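Local coordinates for protein Hth-type dhaklm operon transcriptional activator DHAS (Lactococcus lactis, PDB 2IU5) that activates transcription of the dhaKLM operon in complex with DhaQ, in response to dihydroxyacetone, by binding an inverted repeat partly overlapping the promoter -35 sequence as a TetR-family homodimer, at residues E85-L90 and S166-Y171; Q117-L122 and Y148-I153. The protein carries 1 engineered substitution. All coordinates share one frame; numbering follows the deposited sequence.

Interaction 1: E85-L90 and S166-Y171; sequences ELLLLL and SLEKLY
Tyr171 lays its phenol ring against helix 82-95, where Leu86, Leu87 and Leu90 receive it. Followed outward, the side chain meets Leu90 at its base, Leu86 along the CE1 edge, and Leu87 over most of the ring. Tyr171 CB lies 3.9 Å from Leu90 CD1, a methyl that also sits near the ring plane by CD1 of the tyrosine. CG is anti to the backbone N (chi1 176°), which sets Tyr171 CG 4.0 Å from Leu87 CD1. Tyr171 CD2 then meets the same methyl, while Tyr171 CE1 comes within 3.5 Å of Leu87 N. Farther out, Leu87 CB covers the outer part of one face: it is 3.6 Å from Tyr171 CZ and 25° off the ring normal, a CH-pi contact displaced toward the rim. Leu86 CG comes in at the edge, in the ring plane, 3.8 Å from Tyr171 CE1. At the tip, the hydroxyl hydrogen-bonds to the backbone carbonyl of Gln83, one turn earlier on the leucine-bearing helix.

The example illustrates how a connecting loop can pack on a helical domain. Residues 168-170 form a short 3-10 segment between helices 139-163 and 171-183 of the C-terminal region, with an ST motif at its start in which Ser166 OG accepts from Lys169 N. Asp94 takes hydrogen bonds from the backbone N atoms of Leu167 and Glu168, so a single carboxylate ties this turn to helix 82-95. Leu90 packs against the same turn, its CD2 methyl 4.0 Å from Leu167 CB. On the partly exposed side, the extended Glu168 side chain crosses Leu87 obliquely, with Glu168 OE2 3.8 Å from Leu87 CD1, and pairs in a salt bridge with Arg91.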
ATOM      1  N   GLU A  85       9.186  15.175  12.005  1.00 19.07           N
ATOM      2  CA  GLU A  85       9.717  13.839  11.751  1.00 18.97           C
ATOM      3  C   GLU A  85       9.434  13.337  10.348  1.00 18.08           C
ATOM      4  O   GLU A  85      10.303  12.740   9.685  1.00 20.96           O
ATOM      5  CB  GLU A  85       9.169  12.867  12.796  1.00 19.58           C
ATOM      6  CG  GLU A  85       9.773  13.213  14.137  1.00 22.01           C
ATOM      7  CD  GLU A  85       8.798  13.119  15.292  1.00 27.35           C
ATOM      8  OE1 GLU A  85       7.711  12.519  15.111  1.00 30.03           O
ATOM      9  OE2 GLU A  85       9.130  13.647  16.377  1.00 29.79           O
ATOM     10  N   LEU A  86       8.221  13.570   9.870  1.00 18.94           N
ATOM     11  CA  LEU A  86       7.894  13.212   8.504  1.00 18.36           C
ATOM     12  C   LEU A  86       8.817  13.909   7.511  1.00 18.05           C
ATOM     13  O   LEU A  86       9.321  13.255   6.590  1.00 18.99           O
ATOM     14  CB  LEU A  86       6.427  13.529   8.211  1.00 19.38           C
ATOM     15  CG  LEU A  86       6.065  13.373   6.740  1.00 18.73           C
ATOM     16  CD1 LEU A  86       6.243  11.916   6.267  1.00 22.28           C
ATOM     17  CD2 LEU A  86       4.597  13.842   6.587  1.00 19.93           C
ATOM     18  N   LEU A  87       9.047  15.206   7.677  1.00 17.97           N
ATOM     19  CA  LEU A  87       9.964  15.932   6.790  1.00 17.90           C
ATOM     20  C   LEU A  87      11.346  15.290   6.822  1.00 18.28           C
ATOM     21  O   LEU A  87      11.942  15.019   5.776  1.00 19.92           O
ATOM     22  CB  LEU A  87      10.053  17.409   7.157  1.00 19.03           C
ATOM     23  CG  LEU A  87      11.066  18.201   6.331  1.00 18.74           C
ATOM     24  CD1 LEU A  87      10.686  18.146   4.850  1.00 19.48           C
ATOM     25  CD2 LEU A  87      11.095  19.642   6.871  1.00 20.81           C
ATOM     26  N   LEU A  88      11.870  15.041   8.013  1.00 18.62           N
ATOM     27  CA  LEU A  88      13.214  14.447   8.090  1.00 21.26           C
ATOM     28  C   LEU A  88      13.280  13.041   7.511  1.00 20.35           C
ATOM     29  O   LEU A  88      14.282  12.656   6.892  1.00 21.36           O
ATOM     30  CB  LEU A  88      13.765  14.522   9.511  1.00 22.64           C
ATOM     31  CG  LEU A  88      13.917  15.991   9.953  1.00 25.36           C
ATOM     32  CD1 LEU A  88      14.613  16.079  11.294  1.00 29.14           C
ATOM     33  CD2 LEU A  88      14.655  16.859   8.909  1.00 28.68           C
ATOM     34  N   LEU A  89      12.229  12.262   7.692  1.00 19.71           N
ATOM     35  CA  LEU A  89      12.166  10.957   7.045  1.00 21.02           C
ATOM     36  C   LEU A  89      12.176  11.057   5.513  1.00 20.14           C
ATOM     37  O   LEU A  89      12.926  10.333   4.822  1.00 20.13           O
ATOM     38  CB  LEU A  89      10.924  10.238   7.564  1.00 23.89           C
ATOM     39  CG  LEU A  89      10.728   8.819   7.084  1.00 27.45           C
ATOM     40  CD1 LEU A  89      11.931   7.958   7.427  1.00 31.19           C
ATOM     41  CD2 LEU A  89       9.450   8.229   7.669  1.00 28.87           C
ATOM     42  N   LEU A  90      11.356  11.936   4.935  1.00 18.68           N
ATOM     43  CA  LEU A  90      11.383  12.109   3.483  1.00 18.99           C
ATOM     44  C   LEU A  90      12.759  12.559   2.992  1.00 18.12           C
ATOM     45  O   LEU A  90      13.255  12.055   1.984  1.00 20.26           O
ATOM     46  CB  LEU A  90      10.305  13.101   3.019  1.00 19.30           C
ATOM     47  CG  LEU A  90       8.891  12.609   3.319  1.00 21.00           C
ATOM     48  CD1 LEU A  90       7.869  13.701   2.937  1.00 24.01           C
ATOM     49  CD2 LEU A  90       8.567  11.288   2.605  1.00 23.30           C
ATOM     50  N   SER A 166      11.603  12.794  -6.374  1.00 24.39           N
ATOM     51  CA  SER A 166      11.880  13.419  -5.088  1.00 23.98           C
ATOM     52  C   SER A 166      10.713  13.159  -4.132  1.00 23.85           C
ATOM     53  O   SER A 166       9.544  13.318  -4.500  1.00 24.33           O
ATOM     54  CB  SER A 166      12.036  14.933  -5.259  1.00 27.32           C
ATOM     55  OG  SER A 166      11.732  15.585  -4.030  1.00 31.72           O
ATOM     56  N   LEU A 167      11.031  12.766  -2.911  1.00 22.94           N
ATOM     57  CA  LEU A 167      10.018  12.573  -1.882  1.00 23.42           C
ATOM     58  C   LEU A 167       9.656  13.876  -1.184  1.00 22.99           C
ATOM     59  O   LEU A 167       8.489  14.092  -0.843  1.00 20.73           O
ATOM     60  CB  LEU A 167      10.502  11.552  -0.846  1.00 24.81           C
ATOM     61  CG  LEU A 167      10.536  10.075  -1.256  1.00 26.61           C
ATOM     62  CD1 LEU A 167      11.599   9.835  -2.334  1.00 30.71           C
ATOM     63  CD2 LEU A 167      10.775   9.185  -0.047  1.00 29.28           C
ATOM     64  N   GLU A 168      10.649  14.736  -0.971  1.00 22.76           N
ATOM     65  CA  GLU A 168      10.370  15.957  -0.215  1.00 23.04           C
ATOM     66  C   GLU A 168       9.335  16.822  -0.919  1.00 21.57           C
ATOM     67  O   GLU A 168       8.590  17.568  -0.278  1.00 20.84           O
ATOM     68  CB  GLU A 168      11.650  16.743   0.069  1.00 25.40           C
ATOM     69  CG  GLU A 168      11.362  18.068   0.786  1.00 27.48           C
ATOM     70  CD  GLU A 168      12.612  18.629   1.453  1.00 29.93           C
ATOM     71  OE1 GLU A 168      13.615  17.902   1.472  1.00 31.23           O
ATOM     72  OE2 GLU A 168      12.579  19.779   1.946  1.00 29.11           O
ATOM     73  N   LYS A 169       9.258  16.743  -2.246  1.00 19.91           N
ATOM     74  CA  LYS A 169       8.273  17.523  -2.970  1.00 21.38           C
ATOM     75  C   LYS A 169       6.844  17.157  -2.600  1.00 21.19           C
ATOM     76  O   LYS A 169       5.932  17.952  -2.865  1.00 23.92           O
ATOM     77  CB  LYS A 169       8.505  17.504  -4.486  1.00 24.46           C
ATOM     78  CG  LYS A 169       8.031  16.266  -5.203  1.00 24.99           C
ATOM     79  CD  LYS A 169       8.201  16.440  -6.714  1.00 29.53           C
ATOM     80  CE  LYS A 169       7.929  15.133  -7.451  1.00 32.64           C
ATOM     81  NZ  LYS A 169       7.715  15.421  -8.897  1.00 36.27           N
ATOM     82  N   LEU A 170       6.672  15.979  -2.004  1.00 18.59           N
ATOM     83  CA  LEU A 170       5.340  15.504  -1.630  1.00 19.10           C
ATOM     84  C   LEU A 170       4.936  15.921  -0.233  1.00 19.17           C
ATOM     85  O   LEU A 170       3.811  15.649   0.197  1.00 19.36           O
ATOM     86  CB  LEU A 170       5.271  13.992  -1.718  1.00 20.89           C
ATOM     87  CG  LEU A 170       5.688  13.423  -3.069  1.00 21.57           C
ATOM     88  CD1 LEU A 170       5.619  11.911  -2.953  1.00 26.18           C
ATOM     89  CD2 LEU A 170       4.742  13.932  -4.151  1.00 24.86           C
ATOM     90  N   TYR A 171       5.850  16.580   0.472  1.00 18.95           N
ATOM     91  CA  TYR A 171       5.655  16.766   1.903  1.00 18.76           C
ATOM     92  C   TYR A 171       4.407  17.574   2.211  1.00 17.63           C
ATOM     93  O   TYR A 171       3.596  17.149   3.024  1.00 17.21           O
ATOM     94  CB  TYR A 171       6.894  17.444   2.463  1.00 18.27           C
ATOM     95  CG  TYR A 171       6.803  17.794   3.917  1.00 17.43           C
ATOM     96  CD1 TYR A 171       6.626  16.810   4.877  1.00 19.54           C
ATOM     97  CD2 TYR A 171       6.899  19.101   4.309  1.00 18.64           C
ATOM     98  CE1 TYR A 171       6.547  17.135   6.222  1.00 18.66           C
ATOM     99  CE2 TYR A 171       6.822  19.451   5.634  1.00 20.51           C
ATOM    100  CZ  TYR A 171       6.645  18.451   6.582  1.00 19.73           C
ATOM    101  OH  TYR A 171       6.571  18.816   7.908  1.00 20.44           O
TER

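Interaction 2: Q117-L122 and Y148-I153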
ATOM      1  N   GLN A 117       7.419   0.611   9.334  1.00 20.37           N
ATOM      2  CA  GLN A 117       7.974   1.935   9.673  1.00 20.24           C
ATOM      3  C   GLN A 117       6.943   3.055   9.526  1.00 20.08           C
ATOM      4  O   GLN A 117       6.821   3.940  10.387  1.00 21.24           O
ATOM      5  CB  GLN A 117       9.220   2.228   8.867  1.00 22.67           C
ATOM      6  CG  GLN A 117      10.257   1.112   9.007  1.00 23.13           C
ATOM      7  CD  GLN A 117      10.353   0.630  10.427  1.00 25.32           C
ATOM      8  OE1 GLN A 117      10.683   1.389  11.354  1.00 26.25           O
ATOM      9  NE2 GLN A 117      10.064  -0.652  10.631  1.00 26.14           N
ATOM     10  N   TRP A 118       6.199   2.988   8.427  1.00 18.72           N
ATOM     11  CA  TRP A 118       5.136   3.975   8.201  1.00 19.16           C
ATOM     12  C   TRP A 118       4.026   3.828   9.212  1.00 19.19           C
ATOM     13  O   TRP A 118       3.444   4.833   9.655  1.00 19.61           O
ATOM     14  CB  TRP A 118       4.621   3.927   6.750  1.00 18.81           C
ATOM     15  CG  TRP A 118       5.667   4.429   5.807  1.00 18.74           C
ATOM     16  CD1 TRP A 118       6.347   3.698   4.881  1.00 20.03           C
ATOM     17  CD2 TRP A 118       6.166   5.779   5.695  1.00 19.15           C
ATOM     18  NE1 TRP A 118       7.229   4.496   4.205  1.00 21.69           N
ATOM     19  CE2 TRP A 118       7.146   5.775   4.681  1.00 20.44           C
ATOM     20  CE3 TRP A 118       5.886   6.981   6.353  1.00 21.14           C
ATOM     21  CZ2 TRP A 118       7.837   6.925   4.309  1.00 20.06           C
ATOM     22  CZ3 TRP A 118       6.580   8.128   5.977  1.00 21.92           C
ATOM     23  CH2 TRP A 118       7.541   8.085   4.969  1.00 21.06           C
ATOM     24  N   GLU A 119       3.726   2.587   9.581  1.00 18.56           N
ATOM     25  CA  GLU A 119       2.764   2.376  10.651  1.00 19.09           C
ATOM     26  C   GLU A 119       3.246   2.991  11.962  1.00 18.24           C
ATOM     27  O   GLU A 119       2.436   3.531  12.722  1.00 19.67           O
ATOM     28  CB  GLU A 119       2.392   0.905  10.779  1.00 21.41           C
ATOM     29  CG  GLU A 119       1.606   0.421   9.556  1.00 22.64           C
ATOM     30  CD  GLU A 119       1.217  -1.029   9.609  1.00 28.48           C
ATOM     31  OE1 GLU A 119       1.775  -1.794  10.436  1.00 30.07           O
ATOM     32  OE2 GLU A 119       0.332  -1.393   8.795  1.00 29.37           O
ATOM     33  N   ASN A 120       4.554   2.906  12.202  1.00 19.12           N
ATOM     34  CA  ASN A 120       5.092   3.435  13.456  1.00 18.79           C
ATOM     35  C   ASN A 120       4.944   4.961  13.391  1.00 18.56           C
ATOM     36  O   ASN A 120       4.592   5.590  14.388  1.00 20.28           O
ATOM     37  CB  ASN A 120       6.558   3.017  13.602  1.00 19.48           C
ATOM     38  CG  ASN A 120       6.705   1.557  14.030  1.00 21.47           C
ATOM     39  OD1 ASN A 120       5.740   0.896  14.385  1.00 22.40           O
ATOM     40  ND2 ASN A 120       7.937   1.062  13.986  1.00 23.33           N
ATOM     41  N   LEU A 121       5.205   5.538  12.219  1.00 19.02           N
ATOM     42  CA  LEU A 121       5.031   6.988  12.056  1.00 18.63           C
ATOM     43  C   LEU A 121       3.570   7.366  12.328  1.00 18.75           C
ATOM     44  O   LEU A 121       3.301   8.303  13.085  1.00 18.43           O
ATOM     45  CB  LEU A 121       5.481   7.444  10.667  1.00 21.22           C
ATOM     46  CG  LEU A 121       5.253   8.948  10.465  1.00 25.02           C
ATOM     47  CD1 LEU A 121       5.929   9.851  11.495  1.00 25.95           C
ATOM     48  CD2 LEU A 121       5.532   9.396   9.056  1.00 28.80           C
ATOM     49  N   LEU A 122       2.612   6.646  11.737  1.00 18.03           N
ATOM     50  CA  LEU A 122       1.205   6.981  12.017  1.00 17.85           C
ATOM     51  C   LEU A 122       0.827   6.851  13.500  1.00 17.33           C
ATOM     52  O   LEU A 122       0.061   7.643  14.024  1.00 19.57           O
ATOM     53  CB  LEU A 122       0.234   6.210  11.120  1.00 19.54           C
ATOM     54  CG  LEU A 122      -0.178   6.914   9.832  1.00 19.50           C
ATOM     55  CD1 LEU A 122      -1.092   8.096  10.136  1.00 20.00           C
ATOM     56  CD2 LEU A 122       1.030   7.317   9.001  1.00 21.41           C
ATOM     57  N   TYR A 148      -4.628   2.809   7.021  1.00 16.44           N
ATOM     58  CA  TYR A 148      -4.994   3.411   5.728  1.00 16.34           C
ATOM     59  C   TYR A 148      -3.882   4.322   5.240  1.00 16.06           C
ATOM     60  O   TYR A 148      -3.377   4.170   4.123  1.00 17.72           O
ATOM     61  CB  TYR A 148      -6.276   4.216   5.906  1.00 16.78           C
ATOM     62  CG  TYR A 148      -6.947   4.806   4.664  1.00 16.97           C
ATOM     63  CD1 TYR A 148      -7.974   4.126   4.023  1.00 18.49           C
ATOM     64  CD2 TYR A 148      -6.553   6.039   4.166  1.00 17.26           C
ATOM     65  CE1 TYR A 148      -8.588   4.663   2.904  1.00 18.35           C
ATOM     66  CE2 TYR A 148      -7.154   6.603   3.040  1.00 17.21           C
ATOM     67  CZ  TYR A 148      -8.173   5.897   2.426  1.00 17.42           C
ATOM     68  OH  TYR A 148      -8.795   6.419   1.310  1.00 18.50           O
ATOM     69  N   ASN A 149      -3.496   5.286   6.067  1.00 16.52           N
ATOM     70  CA  ASN A 149      -2.452   6.216   5.682  1.00 16.63           C
ATOM     71  C   ASN A 149      -1.054   5.619   5.577  1.00 16.25           C
ATOM     72  O   ASN A 149      -0.287   6.012   4.694  1.00 18.38           O
ATOM     73  CB  ASN A 149      -2.532   7.450   6.576  1.00 18.29           C
ATOM     74  CG  ASN A 149      -3.752   8.264   6.248  1.00 17.49           C
ATOM     75  OD1 ASN A 149      -3.745   8.980   5.255  1.00 20.16           O
ATOM     76  ND2 ASN A 149      -4.798   8.158   7.056  1.00 19.58           N
ATOM     77  N   ALA A 150      -0.709   4.686   6.457  1.00 17.21           N
ATOM     78  CA  ALA A 150       0.599   4.039   6.363  1.00 17.35           C
ATOM     79  C   ALA A 150       0.706   3.353   4.998  1.00 18.29           C
ATOM     80  O   ALA A 150       1.757   3.414   4.323  1.00 18.52           O
ATOM     81  CB  ALA A 150       0.743   3.052   7.507  1.00 18.77           C
ATOM     82  N   ALA A 151      -0.372   2.703   4.575  1.00 16.79           N
ATOM     83  CA  ALA A 151      -0.350   1.962   3.308  1.00 17.75           C
ATOM     84  C   ALA A 151      -0.175   2.912   2.136  1.00 17.31           C
ATOM     85  O   ALA A 151       0.587   2.623   1.203  1.00 18.44           O
ATOM     86  CB  ALA A 151      -1.625   1.124   3.131  1.00 18.91           C
ATOM     87  N   ALA A 152      -0.879   4.032   2.193  1.00 17.61           N
ATOM     88  CA  ALA A 152      -0.767   5.049   1.136  1.00 17.77           C
ATOM     89  C   ALA A 152       0.646   5.600   1.067  1.00 17.07           C
ATOM     90  O   ALA A 152       1.254   5.625  -0.001  1.00 19.54           O
ATOM     91  CB  ALA A 152      -1.744   6.177   1.367  1.00 18.56           C
ATOM     92  N   ILE A 153       1.179   6.040   2.195  1.00 17.43           N
ATOM     93  CA  ILE A 153       2.501   6.635   2.165  1.00 17.83           C
ATOM     94  C   ILE A 153       3.563   5.592   1.810  1.00 18.41           C
ATOM     95  O   ILE A 153       4.518   5.900   1.096  1.00 19.28           O
ATOM     96  CB  ILE A 153       2.816   7.366   3.468  1.00 17.41           C
ATOM     97  CG1 ILE A 153       1.751   8.435   3.754  1.00 18.74           C
ATOM     98  CG2 ILE A 153       4.224   7.941   3.373  1.00 19.53           C
ATOM     99  CD1 ILE A 153       1.715   8.913   5.217  1.00 23.01           C
TER
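The indole of Trp118 receives the CG2 methyl of Ile153 over one face of its six-membered ring, 3.4 Å from the ring centroid and only 9° off the normal. This is a nearly vertical CH-pi contact and a tight one, with CZ3 and CE3 nearest the methyl. The carbonyl oxygen of Ala150 approaches the tryptophan obliquely, and Phe114 adds an edge-to-face ring contact. The Ile153 branch reaches the indole because CG2 is anti to its own backbone N, and the two side chains cross at about a right angle.

Ala150, whose side chain is a single methyl, stands where the two backbones come nearest: Ala150 CA is 4.9 Å from Trp118 CA. The axes of the two segments pass at 8.4 Å with 134° between their directions. The CB methyl presses on the backbone of the facing helix and on two side-chain atoms: Glu119 CG is 3.4 Å from Ala150 CB, and Trp118 CB is 4.0 Å from Ala150 CB. One turn along, Leu122 takes over. Leu122 CD1 lies 3.9 Å from Asn149 CB, and the other methyl, Leu122 CD2, is 4.2 Å from Ile153 CD1.

Asn149 meets Leu122 through CB, while its amide is engaged elsewhere: OD1 hydrogen-bonds to Tyr148 OH of the second subunit, and ND2 to Ile145 O and Gln181 OE1. Helix 139-163 is therefore shared between the subunit core and the dimer interface, where Ala151 packs on Ala155 of the second subunit. Helix 171-183 packs on Asn149 and Ile153 through Leu178 and Ile174, while helix 82-95 covers Trp118 with Leu86, Leu89 and Leu93.

In the fold
Interactions 1 and 2 are two parts of one hydrophobic core in the C-terminal region, their centres about 13 Å apart. Trp118 joins them: Trp118 CH2 lies 3.3 Å from Leu89 CD2, a close contact, and Trp118 CZ3 lies 3.8 Å from Leu86 CD1. Leu86 CD1 is also 3.8 Å from Leu121 CD2. Helix 82-95 thus packs on the connecting turn at 166-171 and on helix 110-132, which in turn packs on helix 139-163. In sequence, both segments of interaction 2 fall between those of interaction 1. From interaction 2 the packing continues across the dimer interface into the second subunit.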